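Local coordinates for protein Baccell_00875 (Bacteroides cellulosilyticus DSM 14838, PDB 5NO8) that probably acts as a polysaccharide lyase that removes L-rhamnose caps, linked to glucuronic acid, from complex arabinogalactan proteins, at residues V387-A393 with Y437-D441; E394-V400 with N678-W682; V425-Q430 with V454-Y458; Y434-S438 with N450-V454. All coordinates share one frame; numbering follows the deposited sequence.

Interaction 1: residues V387-A393 with Y437-D441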
# COMPACT_ATOMS: atom_id res chain seq x y z
N VAL A 387 -20.59 -7.73 7.21
CA VAL A 387 -20.77 -6.28 7.40
C VAL A 387 -19.90 -5.46 6.42
O VAL A 387 -20.29 -4.36 6.01
CB VAL A 387 -20.54 -5.87 8.88
CG1 VAL A 387 -19.07 -5.97 9.28
CG2 VAL A 387 -21.07 -4.46 9.15
N ASP A 388 -18.77 -6.01 6.01
CA ASP A 388 -17.89 -5.33 5.06
C ASP A 388 -18.28 -5.51 3.59
O ASP A 388 -17.59 -4.98 2.70
CB ASP A 388 -16.42 -5.70 5.31
CG ASP A 388 -15.87 -5.11 6.61
OD1 ASP A 388 -16.12 -3.92 6.90
OD2 ASP A 388 -15.18 -5.85 7.35
N ARG A 389 -19.38 -6.21 3.32
CA ARG A 389 -19.92 -6.36 1.97
C ARG A 389 -21.38 -5.90 1.93
O ARG A 389 -22.15 -6.31 1.05
CB ARG A 389 -19.79 -7.82 1.52
CG ARG A 389 -18.34 -8.31 1.45
CD ARG A 389 -18.20 -9.82 1.61
NE ARG A 389 -16.79 -10.20 1.47
CZ ARG A 389 -15.86 -10.07 2.42
NH1 ARG A 389 -16.18 -9.59 3.64
NH2 ARG A 389 -14.59 -10.41 2.16
N ASP A 390 -21.75 -5.01 2.86
CA ASP A 390 -23.13 -4.58 2.99
C ASP A 390 -23.37 -3.30 2.19
O ASP A 390 -22.50 -2.84 1.44
CB ASP A 390 -23.55 -4.53 4.49
CG ASP A 390 -23.03 -3.32 5.26
OD1 ASP A 390 -22.38 -2.37 4.75
OD2 ASP A 390 -23.28 -3.32 6.50
N GLU A 391 -24.57 -2.75 2.34
CA GLU A 391 -25.10 -1.70 1.48
C GLU A 391 -24.82 -0.26 1.95
O GLU A 391 -25.32 0.70 1.36
CB GLU A 391 -26.62 -1.94 1.29
CG GLU A 391 -27.46 -1.87 2.56
CD GLU A 391 -27.68 -3.21 3.25
OE1 GLU A 391 -26.78 -4.10 3.22
OE2 GLU A 391 -28.78 -3.37 3.86
N GLY A 392 -24.00 -0.11 3.00
CA GLY A 392 -23.65 1.20 3.53
C GLY A 392 -22.16 1.30 3.79
O GLY A 392 -21.35 0.72 3.04
N ALA A 393 -21.79 2.01 4.86
CA ALA A 393 -20.40 2.16 5.29
C ALA A 393 -19.53 2.69 4.14
O ALA A 393 -19.86 3.72 3.55
CB ALA A 393 -19.87 0.85 5.88
N TYR A 437 -26.36 3.62 10.55
CA TYR A 437 -26.03 2.21 10.37
C TYR A 437 -25.53 1.98 8.95
O TYR A 437 -25.55 2.89 8.12
CB TYR A 437 -27.27 1.36 10.65
CG TYR A 437 -27.69 1.47 12.10
CD1 TYR A 437 -27.03 0.73 13.09
CD2 TYR A 437 -28.71 2.34 12.49
CE1 TYR A 437 -27.39 0.84 14.43
CE2 TYR A 437 -29.09 2.44 13.82
CZ TYR A 437 -28.43 1.69 14.78
OH TYR A 437 -28.78 1.80 16.11
N SER A 438 -25.09 0.77 8.68
CA SER A 438 -24.58 0.39 7.36
C SER A 438 -25.50 -0.60 6.61
O SER A 438 -25.23 -0.91 5.46
CB SER A 438 -23.16 -0.16 7.51
OG SER A 438 -23.14 -1.44 8.13
N SER A 439 -26.56 -1.11 7.26
CA SER A 439 -27.52 -1.98 6.60
C SER A 439 -28.97 -1.66 7.03
O SER A 439 -29.19 -1.02 8.07
CB SER A 439 -27.18 -3.46 6.83
OG SER A 439 -27.23 -3.79 8.22
N VAL A 440 -29.93 -2.06 6.19
CA VAL A 440 -31.35 -1.69 6.35
C VAL A 440 -31.99 -2.30 7.60
O VAL A 440 -32.88 -1.69 8.18
CB VAL A 440 -32.21 -2.01 5.11
CG1 VAL A 440 -31.67 -1.26 3.88
CG2 VAL A 440 -32.28 -3.51 4.82
N ASP A 441 -31.55 -3.48 8.01
CA ASP A 441 -31.94 -4.07 9.32
C ASP A 441 -31.63 -3.17 10.54
O ASP A 441 -32.35 -3.21 11.54
CB ASP A 441 -31.30 -5.45 9.52
CG ASP A 441 -29.77 -5.43 9.37
OD1 ASP A 441 -29.30 -5.49 8.21
OD2 ASP A 441 -29.05 -5.34 10.39
O HOH W 1 -23.45 3.68 6.62

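Interaction 2: residues E394-V400 with N678-W682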
# COMPACT_ATOMS: atom_id res chain seq x y z
N GLU A 394 -18.46 1.98 3.78
CA GLU A 394 -17.54 2.50 2.78
C GLU A 394 -18.18 2.62 1.39
O GLU A 394 -17.60 3.30 0.53
CB GLU A 394 -16.31 1.59 2.64
CG GLU A 394 -15.26 1.72 3.72
CD GLU A 394 -15.51 0.89 4.96
OE1 GLU A 394 -16.64 0.35 5.18
OE2 GLU A 394 -14.54 0.77 5.75
N ARG A 395 -19.29 1.94 1.14
CA ARG A 395 -20.01 2.05 -0.15
C ARG A 395 -20.60 3.45 -0.40
O ARG A 395 -20.93 3.78 -1.55
CB ARG A 395 -21.11 0.99 -0.29
CG ARG A 395 -20.70 -0.37 -0.85
CD ARG A 395 -19.61 -1.06 -0.06
NE ARG A 395 -20.06 -1.41 1.29
CZ ARG A 395 -19.26 -1.82 2.27
NH1 ARG A 395 -17.94 -1.97 2.07
NH2 ARG A 395 -19.78 -2.09 3.48
N LEU A 396 -20.70 4.28 0.64
CA LEU A 396 -20.95 5.73 0.49
C LEU A 396 -20.04 6.44 -0.51
O LEU A 396 -20.46 7.44 -1.11
CB LEU A 396 -20.89 6.46 1.83
CG LEU A 396 -22.18 6.49 2.68
CD1 LEU A 396 -23.14 7.52 2.07
CD2 LEU A 396 -22.87 5.14 2.80
N GLY A 397 -18.81 5.95 -0.70
CA GLY A 397 -17.91 6.54 -1.65
C GLY A 397 -18.44 6.58 -3.06
O GLY A 397 -18.13 7.52 -3.78
N MET A 398 -19.24 5.60 -3.44
CA MET A 398 -19.90 5.61 -4.77
C MET A 398 -20.82 6.82 -4.93
O MET A 398 -20.82 7.48 -5.99
CB MET A 398 -20.62 4.32 -5.06
CG MET A 398 -19.62 3.20 -5.38
SD MET A 398 -20.34 1.67 -5.82
CE MET A 398 -20.59 0.97 -4.18
N GLY A 399 -21.56 7.17 -3.87
CA GLY A 399 -22.36 8.40 -3.93
C GLY A 399 -21.52 9.66 -3.98
O GLY A 399 -21.82 10.59 -4.73
N VAL A 400 -20.46 9.72 -3.20
CA VAL A 400 -19.64 10.90 -3.16
C VAL A 400 -18.95 11.08 -4.54
O VAL A 400 -18.87 12.19 -5.07
CB VAL A 400 -18.63 10.86 -2.00
CG1 VAL A 400 -17.73 12.08 -2.01
CG2 VAL A 400 -19.38 10.76 -0.66
N ASN A 678 -16.00 -3.12 -4.51
CA ASN A 678 -16.56 -2.91 -3.21
C ASN A 678 -16.45 -1.43 -2.86
O ASN A 678 -17.38 -0.67 -3.17
CB ASN A 678 -15.88 -3.89 -2.21
CG ASN A 678 -16.51 -3.86 -0.85
OD1 ASN A 678 -17.01 -2.82 -0.45
ND2 ASN A 678 -16.48 -5.00 -0.11
N ASP A 679 -15.34 -1.00 -2.29
CA ASP A 679 -15.20 0.32 -1.70
C ASP A 679 -14.17 1.26 -2.38
O ASP A 679 -13.96 2.38 -1.94
CB ASP A 679 -14.91 0.19 -0.17
CG ASP A 679 -13.84 -0.85 0.20
OD1 ASP A 679 -13.51 -1.79 -0.58
OD2 ASP A 679 -13.28 -0.69 1.33
N GLN A 680 -13.54 0.78 -3.45
CA GLN A 680 -12.42 1.47 -4.10
C GLN A 680 -12.77 2.79 -4.77
O GLN A 680 -11.85 3.52 -5.12
CB GLN A 680 -11.72 0.57 -5.15
CG GLN A 680 -12.53 0.31 -6.42
CD GLN A 680 -13.85 -0.38 -6.16
OE1 GLN A 680 -14.96 0.07 -6.62
NE2 GLN A 680 -13.77 -1.46 -5.43
N ASP A 681 -14.04 3.11 -4.92
CA ASP A 681 -14.39 4.36 -5.62
C ASP A 681 -13.97 5.60 -4.85
O ASP A 681 -13.81 6.67 -5.44
CB ASP A 681 -15.85 4.33 -6.03
CG ASP A 681 -16.11 3.25 -7.05
OD1 ASP A 681 -15.36 3.21 -8.06
OD2 ASP A 681 -16.98 2.40 -6.84
N TRP A 682 -13.70 5.48 -3.54
CA TRP A 682 -12.98 6.53 -2.83
C TRP A 682 -11.67 6.99 -3.49
O TRP A 682 -11.27 8.14 -3.35
CB TRP A 682 -12.69 6.13 -1.36
CG TRP A 682 -13.89 6.07 -0.51
CD1 TRP A 682 -14.51 4.96 -0.05
CD2 TRP A 682 -14.65 7.18 -0.01
NE1 TRP A 682 -15.60 5.29 0.72
CE2 TRP A 682 -15.72 6.65 0.74
CE3 TRP A 682 -14.55 8.57 -0.16
CZ2 TRP A 682 -16.69 7.47 1.37
CZ3 TRP A 682 -15.52 9.39 0.46
CH2 TRP A 682 -16.55 8.82 1.23
O HOH W 2 -17.24 3.56 -2.18

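Interaction 3: residues V425-Q430 with V454-Y458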
# COMPACT_ATOMS: atom_id res chain seq x y z
N VAL A 425 -30.16 6.51 1.86
CA VAL A 425 -29.28 6.69 3.01
C VAL A 425 -30.06 7.29 4.21
O VAL A 425 -29.96 6.79 5.35
CB VAL A 425 -28.07 7.57 2.68
CG1 VAL A 425 -27.24 7.87 3.91
CG2 VAL A 425 -27.21 6.88 1.61
N ARG A 426 -30.76 8.39 3.95
CA ARG A 426 -31.47 9.11 5.01
C ARG A 426 -32.56 8.26 5.66
O ARG A 426 -32.68 8.23 6.88
CB ARG A 426 -32.04 10.43 4.46
CG ARG A 426 -32.81 11.27 5.46
CD ARG A 426 -31.93 11.86 6.56
NE ARG A 426 -32.78 12.34 7.67
CZ ARG A 426 -32.79 11.88 8.93
NH1 ARG A 426 -31.94 10.94 9.35
NH2 ARG A 426 -33.65 12.42 9.80
N ARG A 427 -33.33 7.56 4.84
CA ARG A 427 -34.49 6.82 5.32
C ARG A 427 -34.16 5.43 5.81
O ARG A 427 -34.74 4.99 6.79
CB ARG A 427 -35.57 6.74 4.25
CG ARG A 427 -36.16 8.08 3.88
CD ARG A 427 -37.06 7.95 2.66
NE ARG A 427 -37.63 9.25 2.30
CZ ARG A 427 -38.39 9.49 1.24
NH1 ARG A 427 -38.68 8.52 0.36
NH2 ARG A 427 -38.84 10.73 1.02
N LYS A 428 -33.26 4.71 5.13
CA LYS A 428 -32.97 3.31 5.46
C LYS A 428 -31.73 3.09 6.32
O LYS A 428 -31.70 2.14 7.11
CB LYS A 428 -32.88 2.46 4.21
CG LYS A 428 -34.14 2.47 3.36
CD LYS A 428 -35.24 1.63 4.01
CE LYS A 428 -36.41 1.41 3.06
NZ LYS A 428 -37.05 2.71 2.69
N LEU A 429 -30.69 3.90 6.14
CA LEU A 429 -29.46 3.75 6.91
C LEU A 429 -29.39 4.61 8.16
O LEU A 429 -28.54 4.35 9.03
CB LEU A 429 -28.22 4.02 6.05
CG LEU A 429 -28.01 3.10 4.85
CD1 LEU A 429 -26.68 3.46 4.21
CD2 LEU A 429 -28.07 1.62 5.19
N GLN A 430 -30.23 5.64 8.25
CA GLN A 430 -30.23 6.48 9.43
C GLN A 430 -31.56 6.33 10.19
O GLN A 430 -32.57 5.92 9.62
CB GLN A 430 -29.98 7.93 9.05
CG GLN A 430 -28.55 8.23 8.59
CD GLN A 430 -28.27 9.72 8.59
OE1 GLN A 430 -29.03 10.50 8.01
NE2 GLN A 430 -27.20 10.14 9.27
N VAL A 454 -21.40 9.55 5.41
CA VAL A 454 -22.78 10.01 5.25
C VAL A 454 -22.85 11.53 5.26
O VAL A 454 -23.54 12.10 4.42
CB VAL A 454 -23.72 9.41 6.32
CG1 VAL A 454 -25.08 10.13 6.32
CG2 VAL A 454 -23.92 7.95 6.04
N ALA A 455 -22.17 12.19 6.18
CA ALA A 455 -22.14 13.65 6.23
C ALA A 455 -21.53 14.27 4.99
O ALA A 455 -22.04 15.27 4.46
CB ALA A 455 -21.38 14.12 7.44
N GLU A 456 -20.43 13.70 4.53
CA GLU A 456 -19.83 14.15 3.29
C GLU A 456 -20.86 14.08 2.19
O GLU A 456 -21.04 15.06 1.48
CB GLU A 456 -18.60 13.31 2.90
CG GLU A 456 -18.10 13.56 1.48
CD GLU A 456 -16.75 14.24 1.36
OE1 GLU A 456 -15.92 14.23 2.30
OE2 GLU A 456 -16.49 14.77 0.24
N LEU A 457 -21.55 12.95 2.05
CA LEU A 457 -22.56 12.82 1.01
C LEU A 457 -23.57 13.97 1.08
O LEU A 457 -23.86 14.62 0.07
CB LEU A 457 -23.27 11.47 1.04
CG LEU A 457 -24.43 11.32 0.06
CD1 LEU A 457 -23.94 11.27 -1.39
CD2 LEU A 457 -25.29 10.13 0.34
N TYR A 458 -24.08 14.23 2.29
CA TYR A 458 -25.12 15.26 2.43
C TYR A 458 -24.61 16.64 2.07
O TYR A 458 -25.28 17.36 1.32
CB TYR A 458 -25.76 15.23 3.84
CG TYR A 458 -26.54 13.99 4.21
CD1 TYR A 458 -27.14 13.18 3.27
CD2 TYR A 458 -26.73 13.66 5.56
CE1 TYR A 458 -27.87 12.06 3.64
CE2 TYR A 458 -27.46 12.55 5.94
CZ TYR A 458 -28.03 11.76 4.99
OH TYR A 458 -28.75 10.66 5.36

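Interaction 4: residues Y434-S438 with N450-V454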
# COMPACT_ATOMS: atom_id res chain seq x y z
N TYR A 434 -30.56 10.60 13.45
CA TYR A 434 -29.25 10.62 12.75
C TYR A 434 -28.23 9.59 13.26
O TYR A 434 -27.05 9.65 12.90
CB TYR A 434 -28.63 12.03 12.71
CG TYR A 434 -29.48 13.03 11.99
CD1 TYR A 434 -29.41 13.16 10.60
CD2 TYR A 434 -30.36 13.87 12.69
CE1 TYR A 434 -30.20 14.09 9.93
CE2 TYR A 434 -31.14 14.81 12.04
CZ TYR A 434 -31.07 14.92 10.66
OH TYR A 434 -31.85 15.86 10.02
N VAL A 435 -28.68 8.63 14.06
CA VAL A 435 -27.88 7.46 14.34
C VAL A 435 -27.77 6.73 13.00
O VAL A 435 -28.77 6.56 12.28
CB VAL A 435 -28.47 6.58 15.45
CG1 VAL A 435 -27.71 5.26 15.56
CG2 VAL A 435 -28.45 7.33 16.79
N THR A 436 -26.55 6.29 12.69
CA THR A 436 -26.18 5.87 11.34
C THR A 436 -25.67 4.44 11.32
O THR A 436 -24.70 4.10 12.00
CB THR A 436 -25.12 6.83 10.76
OG1 THR A 436 -25.63 8.16 10.77
CG2 THR A 436 -24.71 6.45 9.34
N TYR A 437 -26.36 3.62 10.55
CA TYR A 437 -26.03 2.21 10.37
C TYR A 437 -25.53 1.98 8.95
O TYR A 437 -25.55 2.89 8.12
CB TYR A 437 -27.27 1.36 10.65
CG TYR A 437 -27.69 1.47 12.10
CD1 TYR A 437 -27.03 0.73 13.09
CD2 TYR A 437 -28.71 2.34 12.49
CE1 TYR A 437 -27.39 0.84 14.43
CE2 TYR A 437 -29.09 2.44 13.82
CZ TYR A 437 -28.43 1.69 14.78
OH TYR A 437 -28.78 1.80 16.11
N SER A 438 -25.09 0.77 8.68
CA SER A 438 -24.58 0.39 7.36
C SER A 438 -25.50 -0.60 6.61
O SER A 438 -25.23 -0.91 5.46
CB SER A 438 -23.16 -0.16 7.51
OG SER A 438 -23.14 -1.44 8.13
N ASN A 450 -18.61 5.58 9.68
CA ASN A 450 -19.72 5.64 8.75
C ASN A 450 -20.38 7.01 8.73
O ASN A 450 -20.90 7.43 7.69
CB ASN A 450 -20.78 4.57 9.06
CG ASN A 450 -20.24 3.16 8.94
OD1 ASN A 450 -19.15 2.92 8.40
ND2 ASN A 450 -21.02 2.20 9.42
N TYR A 451 -20.32 7.73 9.85
CA TYR A 451 -20.97 9.05 9.98
C TYR A 451 -20.31 10.13 9.13
O TYR A 451 -20.98 11.04 8.63
CB TYR A 451 -20.94 9.52 11.43
CG TYR A 451 -21.85 8.74 12.35
CD1 TYR A 451 -21.54 7.43 12.72
CD2 TYR A 451 -23.03 9.31 12.86
CE1 TYR A 451 -22.37 6.70 13.55
CE2 TYR A 451 -23.87 8.60 13.71
CZ TYR A 451 -23.53 7.29 14.06
OH TYR A 451 -24.34 6.56 14.89
N MET A 452 -18.98 10.07 9.02
CA MET A 452 -18.23 11.07 8.24
C MET A 452 -18.60 11.00 6.78
O MET A 452 -18.69 12.03 6.12
CB MET A 452 -16.73 10.85 8.36
CG MET A 452 -16.17 10.93 9.77
SD MET A 452 -16.74 12.39 10.69
CE MET A 452 -18.20 11.77 11.50
N TRP A 453 -18.78 9.78 6.30
CA TRP A 453 -19.02 9.54 4.87
C TRP A 453 -20.46 9.88 4.52
O TRP A 453 -20.71 10.47 3.47
CB TRP A 453 -18.70 8.09 4.52
CG TRP A 453 -17.27 7.72 4.82
CD1 TRP A 453 -16.16 8.52 4.71
CD2 TRP A 453 -16.82 6.45 5.31
NE1 TRP A 453 -15.05 7.81 5.08
CE2 TRP A 453 -15.42 6.55 5.46
CE3 TRP A 453 -17.46 5.25 5.62
CZ2 TRP A 453 -14.64 5.47 5.91
CZ3 TRP A 453 -16.69 4.18 6.08
CH2 TRP A 453 -15.29 4.30 6.21
N VAL A 454 -21.40 9.55 5.41
CA VAL A 454 -22.78 10.01 5.25
C VAL A 454 -22.85 11.53 5.26
O VAL A 454 -23.54 12.10 4.42
CB VAL A 454 -23.72 9.41 6.32
CG1 VAL A 454 -25.08 10.13 6.32
CG2 VAL A 454 -23.92 7.95 6.04
O HOH W 3 -22.64 2.27 11.63

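Interaction 1: residues V387-A393 with Y437-D441
Ser438 is held by Asp390: its hydroxyl OG donates to Asp390 OD2 in a very short hydrogen bond of 2.5 Å. The OG sits between the backbone N and carbonyl carbon of Ser438 (chi1 71°), a torsion that turns it to the carboxylate. The second direct bond runs from backbone to side chain. Val440 N donates to Glu391 OE2 at 2.9 Å along a fairly straight line (163°), entering from above the carboxylate plane. A bend at chi2 brings the Glu391 carboxylate over the Ser439 backbone, where OE2 lies 3.3 Å from Ser439 CA and also touches both methyl groups of Val440. Little carbon packing is added: Ala393 CB rests 3.8 Å from Ser438 CB, and Val387 CG2 lies at a like distance from the serine OG. One water extends the contact, accepting from Ala393 N and donating to Tyr437 O (2.7 Å from the water oxygen).

In the next shell, the acids are braced in turn. Asp390 OD1 accepts from Gly392 N at 3.3 Å, an Asx turn, and also receives a salt bridge from Arg395 of the following helical segment, which helps to fix the carboxylate that Ser438 meets. Ser439 OG donates to Asp441 OD1 at 2.7 Å.

The buried contact thus joins two loops, the one leading into helix 396-409 and the one between helices 412-429 and 448-465. Phe424 of helix 412-429 lies against Glu391 and Val440, Asn450 of helix 448-465 touches Ala393 and Ser438, and Tyr437 is tied by its backbone to Leu429 at the end of helix 412-429.

Interaction 2: residues E394-V400 with N678-W682
Trp682 and Arg395 make the two direct hydrogen bonds between these segments. Trp682 NE1 donates to Glu394 O at 2.8 Å, in the carbonyl plane and on a lone pair, though the bond is bent (134°). Gly397 N, within the same segment as Glu394, shares this oxygen at 3.2 Å, and a water close by may also donate to it. Arg395 NH1 donates to Asn678 OD1 at 2.8 Å, again on a lone pair; bends at chi2 and chi3 fold the arginine back to the asparagine, with guanidinium and amide planes 60° apart.

A CH-pi contact adds to these bonds: Gly397 CA lies 3.5 Å from the centroid of the six-membered ring of Trp682, over one face. Having no side chain here, the glycine lets the indole lie directly on the helix backbone. Val400 CG2 approaches Trp682 CH2 obliquely at 3.9 Å.

Close van der Waals contacts complete the seam. Glu394 CB meets Asp679 CB at 3.4 Å, the two acids lying side by side, while Met398 CG passes 3.1 Å from Asp681 OD2.

The polar ends turn to other partners: Glu394 to Arg447, Asp679 to Tyr613 and Asp681 to Arg345 of helix 338-352. The contact seats the start of helix 396-409 on the turn between strand 672-677 and helix 682-692, with Trp453 of helix 448-465 meeting the Trp682 ring.

Interaction 3: residues V425-Q430 with V454-Y458
Gln430 OE1 is gripped by two donors, Tyr458 OH at 2.7 Å from across the contact and Arg426 NH1 at 3.2 Å from its own segment. They come from opposite faces of the amide, each well above the carbonyl plane, so the oxygen is held from both sides. The extended glutamine chain comes from the opposite direction to the tyrosine, amide and ring planes 58° apart, with OE1 near the ring plane at its edge. The other end of the amide is fixed too: Gln430 NE2 donates to Thr436 OG1 and Thr477 OG1, and packs against Val454 CG1 at 3.6 Å. Arg426, whose CB lies 3.4 Å from Tyr458 OH, has its guanidinium bound further to Thr431 O and Asp432 O.

Beside this polar cluster Val425 supplies the apolar part. With CG1 anti to the backbone N (chi1 175°), its two methyls part company: CG1 touches Val454 CG2 at 3.9 Å and the tyrosine hydroxyl, whereas CG2 reaches Leu457 CD2 at 4.0 Å.

The local axes stand 12.2 Å apart and run nearly antiparallel (153°), a wide gap bridged by the long Gln430 and Tyr458 side chains. Such a pair of consecutive helices is consistent with the alpha/alpha toroid known from many polysaccharide lyases.

Interaction 4: residues Y434-S438 with N450-V454
Thr436 sits over one face of the Tyr451 ring in a CH-pi contact, its CB 3.6 Å from the ring centroid and almost on the ring normal (11°). The threonine conformation sorts its branches. OG1 stands beside the backbone N (chi1 -58°), over the same face and 3.5 Å from Tyr451 CE2, and donates to Tyr434 O at 3.0 Å from above that carbonyl's plane; Gln430 is a further partner of this hydroxyl. The methyl CG2 points the other way, anti to the backbone N, and meets Val454 CG2 at 3.7 Å. Tyr451 in turn has its CG anti to its own carbonyl carbon, beside the backbone N, which brings the ring under Thr436.

The tyrosine also bonds the loop backbone: Thr436 N donates to Tyr451 OH at 3.1 Å, nearly straight (169°). That hydroxyl also bonds Asn446 OD1, and Val435 CG1 packs against it at 3.7 Å. Loop and ring are therefore fixed both through the face and through the phenolic oxygen.

Asn450 works through a water that accepts from its ND2 at 2.7 Å and donates to Thr436 O; ND2 also lies against the CB of Ser438. At the far end, the Tyr434 ring, bonded through OH to Asp473, makes a cation-pi contact with Arg426.

The loop from helix 412-429 is thus laid along the first turns of helix 448-465, with Tyr434 resting on helix 469-485 and Val454 also touching Leu396 of helix 396-409.

How the interactions relate
From the N terminus, the loop 387-393 comes first and interaction 1 closes it onto 437-441, past helices 396-409 and 412-429. Interaction 2 starts directly after, at 394-400, but closes only at 678-682 near the C terminus; its span crosses that of interaction 1 and encloses interactions 3 and 4. Interaction 3 joins the end of helix 412-429 to helix 448-465 and crosses interaction 1. Interaction 4 falls within the span of interaction 3, shares Val454 with it, and takes Tyr437 and Ser438 from interaction 1. Asp388 O, probably hydrogen-bonded to Asn678 ND2, links interactions 1 and 2; Trp453 and Leu396 pack interaction 2 against the helix 448-465 side.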